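Local coordinates for protein kinase A regulatory subunit, putative (PDB 6FTF) that probably restrains the catalytic subunit of a cAMP-independent protein kinase A and releases it when nucleoside-type ligands fill its two cyclic nucleotide-binding domains, at residues I157-A161 / K174-A178; F165-L169 / C267-V271; A18-P24 / D139-L144; E113-D117 / A149-R153. All blocks are in the same frame, centred on the assembly; numbering follows the deposited sequence.

Contact 1 of 4, residues I157-A161 / K174-A178. With EDO (1,2-ethanediol), chain B.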
loop_
_atom_site.group_PDB
_atom_site.type_symbol
_atom_site.label_atom_id
_atom_site.label_comp_id
_atom_site.label_asym_id
_atom_site.label_seq_id
_atom_site.Cartn_x
_atom_site.Cartn_y
_atom_site.Cartn_z
ATOM N N ILE A 157 -13.036 0.963 5.505
ATOM C CA ILE A 157 -12.573 1.618 6.736
ATOM C C ILE A 157 -13.247 1.047 7.986
ATOM O O ILE A 157 -12.592 0.837 9.019
ATOM C CB ILE A 157 -12.659 3.154 6.642
ATOM C CG1 ILE A 157 -11.978 3.805 7.855
ATOM C CG2 ILE A 157 -14.074 3.648 6.515
ATOM C CD1 ILE A 157 -10.533 3.433 8.046
ATOM N N GLN A 158 -14.548 0.786 7.939
ATOM C CA GLN A 158 -15.225 0.260 9.130
ATOM C C GLN A 158 -14.696 -1.125 9.501
ATOM O O GLN A 158 -14.515 -1.439 10.687
ATOM C CB GLN A 158 -16.736 0.244 8.911
ATOM C CG GLN A 158 -17.544 0.009 10.191
ATOM C CD GLN A 158 -17.764 -1.443 10.543
ATOM O OE1 GLN A 158 -17.680 -2.334 9.700
ATOM N NE2 GLN A 158 -18.104 -1.684 11.797
ATOM N N PHE A 159 -14.426 -1.959 8.500
ATOM C CA PHE A 159 -13.829 -3.268 8.743
ATOM C C PHE A 159 -12.432 -3.127 9.336
ATOM O O PHE A 159 -12.099 -3.784 10.327
ATOM C CB PHE A 159 -13.766 -4.043 7.428
ATOM C CG PHE A 159 -12.910 -5.273 7.504
ATOM C CD1 PHE A 159 -13.328 -6.364 8.238
ATOM C CD2 PHE A 159 -11.689 -5.326 6.882
ATOM C CE1 PHE A 159 -12.546 -7.501 8.330
ATOM C CE2 PHE A 159 -10.906 -6.472 6.975
ATOM C CZ PHE A 159 -11.341 -7.546 7.708
ATOM N N LEU A 160 -11.601 -2.283 8.733
ATOM C CA LEU A 160 -10.223 -2.156 9.202
ATOM C C LEU A 160 -10.163 -1.659 10.634
ATOM O O LEU A 160 -9.238 -2.018 11.380
ATOM C CB LEU A 160 -9.415 -1.235 8.290
ATOM C CG LEU A 160 -9.293 -1.669 6.826
ATOM C CD1 LEU A 160 -8.579 -0.616 6.025
ATOM C CD2 LEU A 160 -8.567 -2.999 6.710
ATOM N N ALA A 161 -11.130 -0.845 11.038
ATOM C CA ALA A 161 -11.244 -0.364 12.410
ATOM C C ALA A 161 -11.548 -1.470 13.400
ATOM O O ALA A 161 -11.554 -1.208 14.611
ATOM C CB ALA A 161 -12.347 0.689 12.491
ATOM N N LYS A 174 -5.034 3.839 8.453
ATOM C CA LYS A 174 -5.997 2.835 8.006
ATOM C C LYS A 174 -6.534 3.164 6.620
ATOM O O LYS A 174 -6.711 2.280 5.781
ATOM C CB LYS A 174 -7.140 2.702 9.017
ATOM C CG LYS A 174 -6.711 2.095 10.353
ATOM C CD LYS A 174 -7.910 1.796 11.250
ATOM C CE LYS A 174 -7.525 1.288 12.633
ATOM N NZ LYS A 174 -7.506 2.387 13.618
ATOM N N LEU A 175 -6.790 4.443 6.359
ATOM C CA LEU A 175 -7.278 4.844 5.042
ATOM C C LEU A 175 -6.205 4.676 3.973
ATOM O O LEU A 175 -6.527 4.338 2.827
ATOM C CB LEU A 175 -7.768 6.278 5.086
ATOM C CG LEU A 175 -9.039 6.431 5.931
ATOM C CD1 LEU A 175 -9.236 7.881 6.296
ATOM C CD2 LEU A 175 -10.266 5.870 5.215
ATOM N N GLN A 176 -4.936 4.881 4.334
ATOM C CA GLN A 176 -3.823 4.629 3.416
ATOM C C GLN A 176 -3.758 3.155 3.027
ATOM O O GLN A 176 -3.484 2.822 1.869
ATOM C CB GLN A 176 -2.529 5.106 4.078
ATOM C CG GLN A 176 -1.220 4.836 3.405
ATOM C CD GLN A 176 -0.123 5.589 4.107
ATOM O OE1 GLN A 176 0.358 5.187 5.182
ATOM N NE2 GLN A 176 0.223 6.717 3.559
ATOM N N LEU A 177 -4.027 2.258 3.972
ATOM C CA LEU A 177 -4.153 0.843 3.643
ATOM C C LEU A 177 -5.347 0.613 2.719
ATOM O O LEU A 177 -5.250 -0.105 1.716
ATOM C CB LEU A 177 -4.252 0.034 4.938
ATOM C CG LEU A 177 -4.570 -1.438 4.764
ATOM C CD1 LEU A 177 -3.527 -2.178 3.948
ATOM C CD2 LEU A 177 -4.724 -2.072 6.120
ATOM N N ALA A 178 -6.498 1.197 3.055
ATOM C CA ALA A 178 -7.695 1.006 2.240
ATOM C C ALA A 178 -7.451 1.394 0.785
ATOM O O ALA A 178 -8.004 0.767 -0.136
ATOM C CB ALA A 178 -8.862 1.818 2.796
HETATM C C1 EDO B . -17.551 1.363 14.019
HETATM O O1 EDO B . -18.522 0.474 13.441
HETATM C C2 EDO B . -16.200 0.671 14.192
HETATM O O2 EDO B . -16.372 -0.550 14.904
#
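With CG1 of Ile-157 anti to the backbone N (chi1 -172°) and a further bend at chi2 (58°), CD1 is swung across to the helix of Lys-174 and Leu-175. It meets CB of Lys-174 at 3.6 Å, the two side chains crossing at about a right angle, while CD2 of Leu-175 lies 3.7 Å from the same CD1.

Leu-160, one turn on, points toward the second helix. CD1 sits 3.5 Å from the backbone O of Lys-174, an oxygen that already accepts the helical bond from Ala-178 N, and also reaches the methyl of Ala-178. CD2 lies 4.0 Å from CD2 of Leu-177, which CD1 also touches.

The Lys-174 chain runs outstretched along the end of helix 149-160, its CE 4.1 Å from CA of Ala-161. A turn at chi4 (96°) leaves the aliphatic part packed on the helix end while NZ bonds to the linker at Leu-169 O. On a flank turned from the second helix, Gln-158 NE2 holds O1 of an ethanediol, probably from the crystallisation liquor, at 2.7 Å in a nearly straight bond; Asn-162 ND2 also bonds to the ethanediol.

Leu-166 covers both Leu-160 and Leu-177. Two helices closed over a linker with a 3-10 turn are consistent with the N3A motif that opens the second cyclic nucleotide-binding domain in this family.

Contact 2 of 4, residues F165-L169 / C267-V271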
loop_
_atom_site.group_PDB
_atom_site.type_symbol
_atom_site.label_atom_id
_atom_site.label_comp_id
_atom_site.label_asym_id
_atom_site.label_seq_id
_atom_site.Cartn_x
_atom_site.Cartn_y
_atom_site.Cartn_z
ATOM N N PHE A 165 -4.756 -6.725 14.223
ATOM C CA PHE A 165 -3.364 -6.394 13.947
ATOM C C PHE A 165 -3.192 -4.985 13.411
ATOM O O PHE A 165 -2.058 -4.500 13.353
ATOM C CB PHE A 165 -2.694 -7.443 13.046
ATOM C CG PHE A 165 -2.846 -7.216 11.555
ATOM C CD1 PHE A 165 -3.980 -7.653 10.874
ATOM C CD2 PHE A 165 -1.832 -6.651 10.830
ATOM C CE1 PHE A 165 -4.082 -7.486 9.498
ATOM C CE2 PHE A 165 -1.936 -6.488 9.466
ATOM C CZ PHE A 165 -3.074 -6.909 8.807
ATOM N N LEU A 166 -4.290 -4.301 13.079
ATOM C CA LEU A 166 -4.240 -2.928 12.603
ATOM C C LEU A 166 -4.590 -1.916 13.680
ATOM O O LEU A 166 -4.654 -0.709 13.400
ATOM C CB LEU A 166 -5.186 -2.746 11.416
ATOM C CG LEU A 166 -4.896 -3.651 10.219
ATOM C CD1 LEU A 166 -5.982 -3.485 9.187
ATOM C CD2 LEU A 166 -3.548 -3.371 9.608
ATOM N N GLY A 167 -4.764 -2.360 14.922
ATOM C CA GLY A 167 -5.231 -1.473 15.968
ATOM C C GLY A 167 -4.292 -0.336 16.284
ATOM O O GLY A 167 -4.737 0.687 16.824
ATOM N N GLY A 168 -3.021 -0.478 15.962
ATOM C CA GLY A 168 -2.082 0.602 16.183
ATOM C C GLY A 168 -2.062 1.674 15.110
ATOM O O GLY A 168 -1.439 2.719 15.333
ATOM N N LEU A 169 -2.705 1.444 13.959
ATOM C CA LEU A 169 -2.791 2.458 12.906
ATOM C C LEU A 169 -3.872 3.480 13.264
ATOM O O LEU A 169 -4.940 3.121 13.749
ATOM C CB LEU A 169 -3.155 1.803 11.564
ATOM C CG LEU A 169 -2.202 0.795 10.906
ATOM C CD1 LEU A 169 -2.704 0.395 9.514
ATOM C CD2 LEU A 169 -0.771 1.302 10.837
ATOM N N CYS A 267 1.978 0.757 3.412
ATOM C CA CYS A 267 0.708 0.576 4.127
ATOM C C CYS A 267 0.900 -0.066 5.490
ATOM O O CYS A 267 0.179 0.229 6.449
ATOM C CB CYS A 267 -0.182 -0.388 3.349
ATOM S SG CYS A 267 -0.763 0.247 1.821
ATOM N N LEU A 268 1.802 -1.038 5.551
ATOM C CA LEU A 268 1.920 -1.869 6.737
ATOM C C LEU A 268 3.265 -1.731 7.418
ATOM O O LEU A 268 3.485 -2.366 8.454
ATOM C CB LEU A 268 1.610 -3.336 6.424
ATOM C CG LEU A 268 0.160 -3.615 6.027
ATOM C CD1 LEU A 268 -0.023 -5.095 5.801
ATOM C CD2 LEU A 268 -0.842 -3.111 7.071
ATOM N N GLY A 269 4.142 -0.867 6.908
ATOM C CA GLY A 269 5.391 -0.568 7.561
ATOM C C GLY A 269 5.246 -0.351 9.054
ATOM O O GLY A 269 6.018 -0.885 9.859
ATOM N N PRO A 270 4.244 0.430 9.466
ATOM C CA PRO A 270 4.079 0.702 10.904
ATOM C C PRO A 270 3.687 -0.516 11.741
ATOM O O PRO A 270 3.777 -0.447 12.976
ATOM C CB PRO A 270 2.994 1.789 10.944
ATOM C CG PRO A 270 3.032 2.411 9.594
ATOM C CD PRO A 270 3.393 1.308 8.642
ATOM N N VAL A 271 3.256 -1.620 11.130
ATOM C CA VAL A 271 2.899 -2.807 11.894
ATOM C C VAL A 271 3.806 -3.988 11.578
ATOM O O VAL A 271 3.495 -5.116 11.951
ATOM C CB VAL A 271 1.409 -3.174 11.753
ATOM C CG1 VAL A 271 0.531 -2.052 12.320
ATOM C CG2 VAL A 271 1.057 -3.467 10.319
#
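Leu-169 and Val-271 carry much of this buried contact, made by apolar side chains that also rest on backbone carbonyls. The aliphatic contacts form two groups. In the first, CD2 of Leu-169 enters the angle between Pro-270 and Val-271, 3.8 Å from CB of Pro-270 and 3.9 Å from CG1 of Val-271, and its side chain crosses both at about a right angle. In the second, the CD2 methyls of Leu-166 and Leu-268 meet at 3.7 Å.

The aromatic contacts come from Phe-165. Its ring takes CG2 of Val-271 and CD2 of Leu-268 obliquely, each about 4.3 Å from the nearest ring carbon, CD2 and CE2 respectively. CD2 of its own neighbour Leu-166 lies over one face, toward the rim, so a single leucine methyl is shared by the ring and by Leu-268. The ring also meets His-232.

Contacts of methyl with backbone complete the set. CG1 of Val-271 stands anti to its carbonyl carbon (chi1 -63°), which sets it 3.7 Å from Phe-165 O. The backbones supply their own polar partners: Leu-169 N bonds to Leu-166 O and closes a type I turn through the two glycines, and Val-271 N bonds to Leu-268 O just before the next helix.

Leu-177 of helix 171-178 roofs Leu-166 and Leu-268, and Leu-259 of strand 254-260 backs Leu-268. A 3-10 turn pressed on the end of the helix after the last barrel strand, and on the turn that follows it, is consistent with the N3A motif meeting the B helix of the second domain.

Contact 3 of 4, residues A18-P24 / D139-L144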
loop_
_atom_site.group_PDB
_atom_site.type_symbol
_atom_site.label_atom_id
_atom_site.label_comp_id
_atom_site.label_asym_id
_atom_site.label_seq_id
_atom_site.Cartn_x
_atom_site.Cartn_y
_atom_site.Cartn_z
ATOM N N ALA A 18 -13.982 12.331 -18.055
ATOM C CA ALA A 18 -12.568 12.102 -17.776
ATOM C C ALA A 18 -11.850 11.488 -18.973
ATOM O O ALA A 18 -10.659 11.750 -19.186
ATOM C CB ALA A 18 -12.427 11.203 -16.550
ATOM N N LYS A 19 -12.563 10.697 -19.782
ATOM C CA LYS A 19 -11.959 10.096 -20.967
ATOM C C LYS A 19 -11.563 11.140 -22.006
ATOM O O LYS A 19 -10.730 10.852 -22.874
ATOM C CB LYS A 19 -12.929 9.082 -21.584
ATOM N N LEU A 20 -12.143 12.335 -21.943
ATOM C CA LEU A 20 -11.813 13.411 -22.864
ATOM C C LEU A 20 -10.724 14.325 -22.326
ATOM O O LEU A 20 -10.364 15.294 -23.001
ATOM C CB LEU A 20 -13.064 14.240 -23.168
ATOM C CG LEU A 20 -14.236 13.474 -23.780
ATOM C CD1 LEU A 20 -15.431 14.398 -23.951
ATOM C CD2 LEU A 20 -13.853 12.841 -25.111
ATOM N N TYR A 21 -10.208 14.059 -21.124
ATOM C CA TYR A 21 -9.149 14.874 -20.539
ATOM C C TYR A 21 -7.786 14.379 -21.018
ATOM O O TYR A 21 -7.472 13.189 -20.903
ATOM C CB TYR A 21 -9.213 14.818 -19.008
ATOM C CG TYR A 21 -8.067 15.550 -18.352
ATOM C CD1 TYR A 21 -8.097 16.921 -18.193
ATOM C CD2 TYR A 21 -6.943 14.860 -17.919
ATOM C CE1 TYR A 21 -7.047 17.589 -17.612
ATOM C CE2 TYR A 21 -5.888 15.520 -17.331
ATOM C CZ TYR A 21 -5.942 16.886 -17.187
ATOM O OH TYR A 21 -4.911 17.580 -16.616
ATOM N N GLN A 22 -6.977 15.294 -21.536
ATOM C CA GLN A 22 -5.599 14.996 -21.905
ATOM C C GLN A 22 -4.675 15.648 -20.881
ATOM O O GLN A 22 -4.672 16.872 -20.726
ATOM C CB GLN A 22 -5.250 15.468 -23.323
ATOM C CG GLN A 22 -3.842 14.995 -23.760
ATOM C CD GLN A 22 -3.375 15.544 -25.101
ATOM O OE1 GLN A 22 -4.131 15.583 -26.071
ATOM N NE2 GLN A 22 -2.109 15.954 -25.162
ATOM N N ALA A 23 -3.887 14.835 -20.206
ATOM C CA ALA A 23 -2.941 15.363 -19.247
ATOM C C ALA A 23 -1.821 16.115 -19.959
ATOM O O ALA A 23 -1.464 15.792 -21.099
ATOM C CB ALA A 23 -2.321 14.217 -18.465
ATOM N N PRO A 24 -1.219 17.099 -19.300
ATOM C CA PRO A 24 -0.008 17.701 -19.858
ATOM C C PRO A 24 1.093 16.668 -19.945
ATOM O O PRO A 24 1.108 15.685 -19.209
ATOM C CB PRO A 24 0.339 18.808 -18.861
ATOM C CG PRO A 24 -0.313 18.432 -17.617
ATOM C CD PRO A 24 -1.538 17.637 -17.972
ATOM N N ASP A 139 -5.956 18.956 -11.911
ATOM C CA ASP A 139 -6.863 18.397 -12.911
ATOM C C ASP A 139 -6.435 16.997 -13.310
ATOM O O ASP A 139 -7.278 16.111 -13.479
ATOM C CB ASP A 139 -6.963 19.306 -14.141
ATOM C CG ASP A 139 -7.764 20.584 -13.877
ATOM O OD1 ASP A 139 -8.419 20.684 -12.821
ATOM O OD2 ASP A 139 -7.745 21.485 -14.750
ATOM N N THR A 140 -5.132 16.760 -13.445
ATOM C CA THR A 140 -4.713 15.409 -13.772
ATOM C C THR A 140 -5.024 14.459 -12.629
ATOM O O THR A 140 -5.464 13.332 -12.862
ATOM C CB THR A 140 -3.230 15.359 -14.146
ATOM O OG1 THR A 140 -2.998 16.258 -15.233
ATOM C CG2 THR A 140 -2.838 13.979 -14.574
ATOM N N TYR A 141 -4.773 14.882 -11.388
ATOM C CA TYR A 141 -5.135 14.037 -10.260
ATOM C C TYR A 141 -6.630 13.704 -10.292
ATOM O O TYR A 141 -7.026 12.537 -10.192
ATOM C CB TYR A 141 -4.748 14.677 -8.916
ATOM C CG TYR A 141 -5.193 13.770 -7.792
ATOM C CD1 TYR A 141 -4.500 12.599 -7.488
ATOM C CD2 TYR A 141 -6.376 14.015 -7.114
ATOM C CE1 TYR A 141 -4.961 11.728 -6.498
ATOM C CE2 TYR A 141 -6.846 13.146 -6.132
ATOM C CZ TYR A 141 -6.134 12.014 -5.840
ATOM O OH TYR A 141 -6.623 11.152 -4.877
ATOM N N ARG A 142 -7.483 14.719 -10.448
ATOM C CA ARG A 142 -8.919 14.470 -10.351
ATOM C C ARG A 142 -9.446 13.665 -11.527
ATOM O O ARG A 142 -10.368 12.856 -11.353
ATOM C CB ARG A 142 -9.693 15.779 -10.219
ATOM C CG ARG A 142 -9.380 16.505 -8.923
ATOM C CD ARG A 142 -10.245 17.719 -8.680
ATOM N NE ARG A 142 -11.638 17.358 -8.408
ATOM C CZ ARG A 142 -12.679 17.681 -9.176
ATOM N NH1 ARG A 142 -12.521 18.397 -10.283
ATOM N NH2 ARG A 142 -13.898 17.290 -8.823
ATOM N N ASN A 143 -8.900 13.874 -12.724
ATOM C CA ASN A 143 -9.427 13.204 -13.907
ATOM C C ASN A 143 -8.852 11.813 -14.090
ATOM O O ASN A 143 -9.573 10.907 -14.526
ATOM C CB ASN A 143 -9.139 14.021 -15.158
ATOM C CG ASN A 143 -10.145 15.091 -15.376
ATOM O OD1 ASN A 143 -11.198 14.854 -15.985
ATOM N ND2 ASN A 143 -9.862 16.274 -14.872
ATOM N N LEU A 144 -7.569 11.617 -13.795
ATOM C CA LEU A 144 -6.901 10.369 -14.134
ATOM C C LEU A 144 -6.545 9.491 -12.949
ATOM O O LEU A 144 -6.352 8.281 -13.138
ATOM C CB LEU A 144 -5.616 10.647 -14.915
ATOM C CG LEU A 144 -5.756 11.430 -16.213
ATOM C CD1 LEU A 144 -4.416 11.425 -16.905
ATOM C CD2 LEU A 144 -6.831 10.849 -17.121
#
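Tyr-21 and Asn-143 lie flat on one another: ring and amide planes are only 8° apart, although the side chains cross at about a right angle. Asn-143 also puts CB over the same face in a CH-pi contact, 4.0 Å from the Tyr-21 ring centroid. The amide is kept from turning by its ND2, which bonds to Asp-139 O at 2.9 Å with an N-H angle of 163°. That oxygen takes the backbone N of Asn-143 as well, from the opposite face of its carbonyl plane.

Tyr-21 CG is anti to the backbone N (chi1 175°), and the ring therefore extends along the helix toward its N-terminal end, where OH and Thr-140 OG1 are hydrogen-bonded at 2.7 Å in the ring plane. Thr-140 OG1 is also bonded to Asp-137 OD1. CG of Leu-144 meets the ring obliquely, 4.0 Å from CD2 of Tyr-21.

CB of Ala-18 touches Asn-143 O, and CB of Ala-23 lies 3.8 Å from CD1 of Leu-144, both backed by Val-56 of helix 51-60.

An irregular N-terminal segment is laid along helix 138-145, which follows the last barrel strand and so is probably the B helix of the first cyclic nucleotide-binding domain.

Contact 4 of 4, residues E113-D117 / A149-R153. With 7CI (7-cyano-7-deazainosine), chain F.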
loop_
_atom_site.group_PDB
_atom_site.type_symbol
_atom_site.label_atom_id
_atom_site.label_comp_id
_atom_site.label_asym_id
_atom_site.label_seq_id
_atom_site.Cartn_x
_atom_site.Cartn_y
_atom_site.Cartn_z
ATOM N N GLU A 113 -6.150 17.380 0.490
ATOM C CA GLU A 113 -6.784 18.551 -0.080
ATOM C C GLU A 113 -7.384 18.264 -1.449
ATOM O O GLU A 113 -8.453 18.784 -1.778
ATOM C CB GLU A 113 -5.737 19.648 -0.196
ATOM C CG GLU A 113 -5.261 20.183 1.145
ATOM C CD GLU A 113 -4.382 19.242 1.961
ATOM O OE1 GLU A 113 -3.708 18.347 1.380
ATOM O OE2 GLU A 113 -4.347 19.397 3.195
ATOM N N LEU A 114 -6.694 17.469 -2.274
ATOM C CA LEU A 114 -7.197 17.150 -3.608
ATOM C C LEU A 114 -8.360 16.174 -3.560
ATOM O O LEU A 114 -9.323 16.317 -4.318
ATOM C CB LEU A 114 -6.065 16.607 -4.474
ATOM C CG LEU A 114 -5.021 17.635 -4.883
ATOM C CD1 LEU A 114 -3.826 16.960 -5.507
ATOM C CD2 LEU A 114 -5.619 18.634 -5.829
ATOM N N MET A 115 -8.292 15.181 -2.681
ATOM C CA MET A 115 -9.358 14.191 -2.598
ATOM C C MET A 115 -10.633 14.792 -2.012
ATOM O O MET A 115 -11.740 14.428 -2.427
ATOM C CB MET A 115 -8.871 13.003 -1.765
ATOM C CG MET A 115 -9.743 11.745 -1.850
ATOM S SD MET A 115 -9.102 10.311 -0.928
ATOM C CE MET A 115 -7.690 9.816 -1.923
ATOM N N TYR A 116 -10.502 15.687 -1.038
ATOM C CA TYR A 116 -11.651 16.183 -0.288
ATOM C C TYR A 116 -11.949 17.660 -0.522
ATOM O O TYR A 116 -12.854 18.214 0.128
ATOM C CB TYR A 116 -11.450 15.882 1.200
ATOM C CG TYR A 116 -11.333 14.395 1.475
ATOM C CD1 TYR A 116 -12.425 13.562 1.308
ATOM C CD2 TYR A 116 -10.143 13.820 1.892
ATOM C CE1 TYR A 116 -12.328 12.189 1.538
ATOM C CE2 TYR A 116 -10.052 12.474 2.134
ATOM C CZ TYR A 116 -11.140 11.672 1.959
ATOM O OH TYR A 116 -10.972 10.355 2.228
ATOM N N ASP A 117 -11.220 18.307 -1.429
ATOM C CA ASP A 117 -11.520 19.663 -1.892
ATOM C C ASP A 117 -11.613 20.641 -0.723
ATOM O O ASP A 117 -12.651 21.249 -0.456
ATOM C CB ASP A 117 -12.779 19.701 -2.767
ATOM C CG ASP A 117 -12.871 20.972 -3.599
ATOM O OD1 ASP A 117 -11.813 21.508 -3.992
ATOM O OD2 ASP A 117 -14.002 21.433 -3.856
ATOM N N ALA A 149 -11.647 6.479 -5.345
ATOM C CA ALA A 149 -10.923 6.484 -4.079
ATOM C C ALA A 149 -11.856 6.568 -2.882
ATOM O O ALA A 149 -11.634 5.900 -1.870
ATOM C CB ALA A 149 -9.936 7.645 -4.029
ATOM N N ILE A 150 -12.864 7.433 -2.937
ATOM C CA ILE A 150 -13.737 7.603 -1.782
ATOM C C ILE A 150 -14.570 6.351 -1.546
ATOM O O ILE A 150 -14.730 5.896 -0.405
ATOM C CB ILE A 150 -14.558 8.896 -1.930
ATOM C CG1 ILE A 150 -13.608 10.120 -1.809
ATOM C CG2 ILE A 150 -15.669 8.960 -0.888
ATOM C CD1 ILE A 150 -14.262 11.498 -1.944
ATOM N N ARG A 151 -15.107 5.759 -2.616
ATOM C CA ARG A 151 -15.859 4.518 -2.501
ATOM C C ARG A 151 -14.998 3.404 -1.934
ATOM O O ARG A 151 -15.466 2.608 -1.111
ATOM C CB ARG A 151 -16.384 4.120 -3.884
ATOM C CG ARG A 151 -17.083 2.785 -3.941
ATOM C CD ARG A 151 -17.457 2.447 -5.394
ATOM N NE ARG A 151 -18.160 1.172 -5.507
ATOM C CZ ARG A 151 -19.476 1.018 -5.361
ATOM N NH1 ARG A 151 -20.259 2.054 -5.093
ATOM N NH2 ARG A 151 -20.012 -0.187 -5.483
ATOM N N ARG A 152 -13.745 3.318 -2.379
ATOM C CA ARG A 152 -12.855 2.275 -1.886
ATOM C C ARG A 152 -12.603 2.449 -0.400
ATOM O O ARG A 152 -12.646 1.486 0.370
ATOM C CB ARG A 152 -11.556 2.294 -2.683
ATOM C CG ARG A 152 -10.608 1.157 -2.336
ATOM C CD ARG A 152 -9.309 1.224 -3.109
ATOM N NE ARG A 152 -9.523 1.239 -4.556
ATOM C CZ ARG A 152 -9.398 2.303 -5.350
ATOM N NH1 ARG A 152 -9.006 3.481 -4.888
ATOM N NH2 ARG A 152 -9.631 2.179 -6.642
ATOM N N ARG A 153 -12.357 3.680 0.029
ATOM C CA ARG A 153 -12.199 3.935 1.456
ATOM C C ARG A 153 -13.455 3.542 2.239
ATOM O O ARG A 153 -13.354 2.954 3.319
ATOM C CB ARG A 153 -11.807 5.398 1.680
ATOM C CG ARG A 153 -10.344 5.671 1.298
ATOM C CD ARG A 153 -10.038 7.156 1.206
ATOM N NE ARG A 153 -8.599 7.341 1.115
ATOM C CZ ARG A 153 -7.886 8.185 1.837
ATOM N NH1 ARG A 153 -8.462 9.061 2.648
ATOM N NH2 ARG A 153 -6.572 8.181 1.709
HETATM C C1 7CI F . -0.584 15.345 5.187
HETATM N N1 7CI F . -1.401 15.093 6.416
HETATM O O1 7CI F . -0.299 16.733 5.116
HETATM C C2 7CI F . -1.246 14.032 7.211
HETATM N N2 7CI F . -0.413 12.967 7.103
HETATM O O2 7CI F . -0.428 14.549 3.006
HETATM C C3 7CI F . -0.483 12.010 8.045
HETATM N N3 7CI F . -1.385 12.117 9.111
HETATM O O3 7CI F . -2.203 16.288 2.191
HETATM C C4 7CI F . -2.228 13.178 9.229
HETATM N N4 7CI F . -4.760 16.482 9.551
HETATM C C5 7CI F . -2.192 14.193 8.273
HETATM O O5 7CI F . -3.017 13.185 10.219
HETATM C C6 7CI F . -2.901 15.439 8.074
HETATM C C7 7CI F . -2.334 15.952 6.898
HETATM C C8 7CI F . -3.916 16.009 8.883
HETATM C C9 7CI F . -1.296 15.007 3.960
HETATM C C10 7CI F . -1.911 16.253 3.592
HETATM C C11 7CI F . -0.824 17.258 3.916
HETATM C C12 7CI F . -1.365 18.740 4.142
HETATM O O4 7CI F . -2.473 18.721 5.016
#
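Met-115 reaches out to Ala-149 and Arg-153 in the closely packed half of this contact. In the conformer described, one of two deposited, its SD lies 3.5 Å above the guanidinium plane of Arg-153, toward the rim, and a bend at chi3 (-72°) carries CE to within 3.8 Å of CB of Ala-149. The guanidinium is held at its edge too: NH1 donates to Tyr-116 OH at 2.9 Å, a bent bond (138°) whose acceptor stands 28° out of the guanidinium plane. NH2 is committed to a salt bridge with Asp-179, so Arg-153 is fixed from several directions.

The solvent side is looser. Ile-150, exposed, lays CD1 obliquely against the Tyr-116 ring, 4.0 Å from CE1, and 3.9 Å from Met-115 O. Its CG1 passes CG of Met-115 at 4.2 Å. Over the centre of one Tyr-116 ring face lies that same CG of Met-115, its chain neighbour.

Glu-113, turned from helix 149-160, grips the nucleoside with both oxygens: OE1 takes 7CI O3 and OE2 takes 7CI O4, each at 2.7 Å. OE2 is also bonded to Val-121 N.

Helix 111-116, at the site of the family's phosphate-binding cassette, thus sits between the ligand in the first barrel and helix 149-160, with Tyr-141 of helix 138-145 packed on Leu-114 and Met-115.

In the fold
Contacts 3 and 4 belong to the first cyclic nucleotide-binding domain and its exit; contact 1 lies at the entry of the second, and contact 2 ties that entry to the helix after its last barrel strand. Helix 149-160 joins them: its start serves contact 4 and its end contact 1, 13 Å away between centres. Contacts 3 and 4 interlock along the chain, 16 Å apart, and meet where helices 138-145 and 111-116 touch. Contacts 1 and 2, also interlocked, touch with centres 10 Å apart. Contacts 2 and 3 lie about 33 Å apart between centres, on opposite sides of the chain's centre. A chain of touching contacts, running through helix 149-160, thus links the two nucleoside-binding domains, a plausible route for coupling them.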